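Local structure of putative redox protein (Lactobacillus casei, 2QL8) at residues Gly53-Glu61 / Arg120-Lys128. The protein probably reduces organic hydroperoxides, as a redox protein of the OsmC/Ohr family. Numbering follows the deposited sequence. Where two conformers were deposited one is given.
Sequences GLSLSTCLE and RCPVSKLLK. With BEZ (benzoic acid), chain C.
V123 is the bump around which the helices 48-70 and 122-127 fit together, and the hollow it fills is framed by S55, L56 and C59. With CG1 anti to the backbone N (chi1 180°), the branches divide the work: CG1 lies 3.7 Å from CD1 of L56, while CG2 dips between the S55 hydroxyl and C59, 3.8 Å from C59 CB. The S55 OG itself is hydrogen-bonded to the P48 carbonyl of the second subunit, so this wall of the hollow is tied to the dimer. In return, the two methyls of L56 spread along one face of the short helix: CD1 sits in the dip between V123 and the S124 backbone N, near C121 SG, and CD2 rests on L127 CD1. One turn on, L60 lays CD2 alongside C121, 3.7 Å from its CB. The axes of segments 53-61 and 122-127 come within 8.9 Å, with 123° between their N-to-C directions.

At the start of helix 122-127 polar chemistry joins the packing. C121 is the N-cap, its SG accepting the S124 N-H at 3.4 Å along a nearly straight path (165°). That sulfur faces C59, the SG atoms standing 3.4 Å apart without a disulfide, and C59 SG also meets P122 CD at 3.5 Å. P122 in turn touches the ring of benzoic acid; this ring end lies toward the cysteine pair, while R120 grips the carboxylate at the far end through NE and NH2, so the ligand marks a pocket here. The two facing sulfurs are consistent with the paired cysteines of OsmC/Ohr peroxidases, and probably need only a small shift to join as a disulfide.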
loop_
_atom_site.group_PDB
_atom_site.type_symbol
_atom_site.label_atom_id
_atom_site.label_comp_id
_atom_site.label_asym_id
_atom_site.label_seq_id
_atom_site.Cartn_x
_atom_site.Cartn_y
_atom_site.Cartn_z
ATOM N N GLY A 53 -4.492 -3.180 0.940
ATOM C CA GLY A 53 -5.921 -3.062 0.725
ATOM C C GLY A 53 -6.536 -1.827 1.388
ATOM O O GLY A 53 -7.393 -1.145 0.808
ATOM N N LEU A 54 -6.124 -1.542 2.614
ATOM C CA LEU A 54 -6.560 -0.336 3.315
ATOM C C LEU A 54 -6.127 0.929 2.567
ATOM O O LEU A 54 -6.898 1.885 2.441
ATOM C CB LEU A 54 -6.055 -0.305 4.775
ATOM C CG LEU A 54 -6.625 -1.367 5.749
ATOM C CD1 LEU A 54 -5.783 -1.482 7.040
ATOM C CD2 LEU A 54 -8.123 -1.065 6.060
ATOM N N SER A 55 -4.898 0.924 2.074
ATOM C CA SER A 55 -4.404 2.057 1.286
ATOM C C SER A 55 -5.239 2.285 0.011
ATOM O O SER A 55 -5.728 3.416 -0.257
ATOM C CB SER A 55 -2.930 1.860 0.904
ATOM O OG SER A 55 -2.460 2.923 0.080
ATOM N N LEU A 56 -5.374 1.247 -0.803
ATOM C CA LEU A 56 -6.079 1.362 -2.092
ATOM C C LEU A 56 -7.565 1.665 -1.914
ATOM O O LEU A 56 -8.116 2.506 -2.609
ATOM C CB LEU A 56 -5.868 0.117 -2.937
ATOM C CG LEU A 56 -6.545 0.101 -4.317
ATOM C CD1 LEU A 56 -6.086 1.280 -5.204
ATOM C CD2 LEU A 56 -6.336 -1.239 -4.998
ATOM N N SER A 57 -8.225 0.943 -1.018
ATOM C CA SER A 57 -9.653 1.207 -0.777
ATOM C C SER A 57 -9.875 2.664 -0.378
ATOM O O SER A 57 -10.819 3.319 -0.852
ATOM C CB SER A 57 -10.235 0.207 0.256
ATOM O OG SER A 57 -9.665 0.361 1.559
ATOM N N THR A 58 -9.013 3.184 0.511
ATOM C CA THR A 58 -9.137 4.570 0.971
ATOM C C THR A 58 -8.876 5.552 -0.152
ATOM O O THR A 58 -9.600 6.561 -0.282
ATOM C CB THR A 58 -8.225 4.816 2.200
ATOM O OG1 THR A 58 -8.620 3.918 3.248
ATOM C CG2 THR A 58 -8.292 6.251 2.695
ATOM N N CYS A 59 -7.842 5.271 -0.950
ATOM C CA CYS A 59 -7.509 6.171 -2.045
ATOM C C CYS A 59 -8.609 6.192 -3.131
ATOM O O CYS A 59 -9.028 7.276 -3.616
ATOM C CB CYS A 59 -6.166 5.812 -2.661
ATOM S SG CYS A 59 -5.406 7.121 -3.614
ATOM N N LEU A 60 -9.107 5.010 -3.473
ATOM C CA LEU A 60 -10.170 4.917 -4.445
ATOM C C LEU A 60 -11.420 5.645 -3.952
ATOM O O LEU A 60 -12.080 6.373 -4.709
ATOM C CB LEU A 60 -10.495 3.471 -4.796
ATOM C CG LEU A 60 -9.587 2.790 -5.824
ATOM C CD1 LEU A 60 -9.793 1.225 -5.786
ATOM C CD2 LEU A 60 -9.699 3.379 -7.244
ATOM N N GLU A 61 -11.739 5.437 -2.672
ATOM C CA GLU A 61 -12.924 6.034 -2.073
ATOM C C GLU A 61 -12.804 7.576 -2.063
ATOM O O GLU A 61 -13.774 8.294 -2.365
ATOM C CB GLU A 61 -13.164 5.454 -0.677
ATOM C CG GLU A 61 -14.418 6.027 0.059
ATOM C CD GLU A 61 -15.744 5.489 -0.448
ATOM O OE1 GLU A 61 -15.806 4.963 -1.588
ATOM O OE2 GLU A 61 -16.729 5.638 0.349
ATOM N N ARG A 120 -7.536 8.184 -12.083
ATOM C CA ARG A 120 -7.125 9.309 -11.230
ATOM C C ARG A 120 -6.486 8.912 -9.896
ATOM O O ARG A 120 -5.649 9.627 -9.372
ATOM C CB ARG A 120 -8.302 10.249 -10.973
ATOM C CG ARG A 120 -8.684 11.063 -12.204
ATOM C CD ARG A 120 -10.011 11.792 -12.081
ATOM N NE ARG A 120 -10.017 12.781 -11.003
ATOM C CZ ARG A 120 -10.954 13.733 -10.881
ATOM N NH1 ARG A 120 -11.934 13.829 -11.774
ATOM N NH2 ARG A 120 -10.931 14.594 -9.893
ATOM N N CYS A 121 -6.900 7.785 -9.344
ATOM C CA CYS A 121 -6.458 7.369 -8.019
ATOM C C CYS A 121 -4.946 7.089 -8.011
ATOM O O CYS A 121 -4.471 6.263 -8.798
ATOM C CB CYS A 121 -7.230 6.114 -7.620
ATOM S SG CYS A 121 -6.562 5.183 -6.206
ATOM N N PRO A 122 -4.177 7.827 -7.172
ATOM C CA PRO A 122 -2.722 7.547 -7.155
ATOM C C PRO A 122 -2.291 6.098 -6.943
ATOM O O PRO A 122 -1.343 5.653 -7.586
ATOM C CB PRO A 122 -2.217 8.485 -6.063
ATOM C CG PRO A 122 -3.171 9.674 -6.161
ATOM C CD PRO A 122 -4.518 9.067 -6.415
ATOM N N VAL A 123 -2.954 5.392 -6.048
ATOM C CA VAL A 123 -2.512 4.016 -5.758
ATOM C C VAL A 123 -2.854 3.125 -6.965
ATOM O O VAL A 123 -2.074 2.273 -7.361
ATOM C CB VAL A 123 -3.055 3.469 -4.417
ATOM C CG1 VAL A 123 -2.552 2.010 -4.190
ATOM C CG2 VAL A 123 -2.652 4.391 -3.226
ATOM N N SER A 124 -4.029 3.356 -7.552
ATOM C CA SER A 124 -4.422 2.649 -8.739
ATOM C C SER A 124 -3.383 2.856 -9.865
ATOM O O SER A 124 -2.979 1.913 -10.546
ATOM C CB SER A 124 -5.845 3.100 -9.093
ATOM O OG SER A 124 -6.397 2.429 -10.201
ATOM N N LYS A 125 -2.927 4.106 -10.025
ATOM C CA LYS A 125 -1.926 4.391 -11.033
ATOM C C LYS A 125 -0.605 3.640 -10.755
ATOM O O LYS A 125 0.047 3.162 -11.682
ATOM C CB LYS A 125 -1.660 5.891 -11.118
ATOM C CG LYS A 125 -2.775 6.704 -11.675
ATOM C CD LYS A 125 -2.235 8.202 -11.672
ATOM C CE LYS A 125 -3.219 9.172 -11.772
ATOM N NZ LYS A 125 -2.588 10.483 -11.926
ATOM N N LEU A 126 -0.200 3.526 -9.476
ATOM C CA LEU A 126 1.037 2.797 -9.148
ATOM C C LEU A 126 0.925 1.324 -9.531
ATOM O O LEU A 126 1.929 0.731 -9.859
ATOM C CB LEU A 126 1.329 2.871 -7.653
ATOM C CG LEU A 126 1.771 4.247 -7.126
ATOM C CD1 LEU A 126 1.930 4.178 -5.576
ATOM C CD2 LEU A 126 3.020 4.814 -7.801
ATOM N N LEU A 127 -0.280 0.754 -9.476
ATOM C CA LEU A 127 -0.497 -0.680 -9.733
ATOM C C LEU A 127 -0.858 -0.996 -11.184
ATOM O O LEU A 127 -0.875 -2.176 -11.569
ATOM C CB LEU A 127 -1.608 -1.195 -8.831
ATOM C CG LEU A 127 -1.454 -1.056 -7.316
ATOM C CD1 LEU A 127 -2.712 -1.521 -6.525
ATOM C CD2 LEU A 127 -0.171 -1.792 -6.875
ATOM N N LYS A 128 -1.105 0.036 -11.989
ATOM C CA LYS A 128 -1.612 -0.134 -13.363
ATOM C C LYS A 128 -0.807 -1.137 -14.185
ATOM O O LYS A 128 -1.390 -1.984 -14.873
ATOM C CB LYS A 128 -1.566 1.228 -14.104
ATOM C CG LYS A 128 -2.136 1.196 -15.532
ATOM C CD LYS A 128 -2.002 2.553 -16.218
ATOM C CE LYS A 128 -2.761 2.608 -17.587
ATOM N NZ LYS A 128 -3.176 4.019 -17.984
HETATM C C BEZ C . -8.401 13.710 -7.871
HETATM O O1 BEZ C . -8.757 14.938 -8.011
HETATM O O2 BEZ C . -8.093 13.077 -8.806
HETATM C C1 BEZ C . -8.257 13.035 -6.549
HETATM C C2 BEZ C . -8.864 13.648 -5.439
HETATM C C3 BEZ C . -8.735 13.047 -4.188
HETATM C C4 BEZ C . -8.007 11.855 -4.066
HETATM C C5 BEZ C . -7.404 11.264 -5.186
HETATM C C6 BEZ C . -7.519 11.808 -6.424
#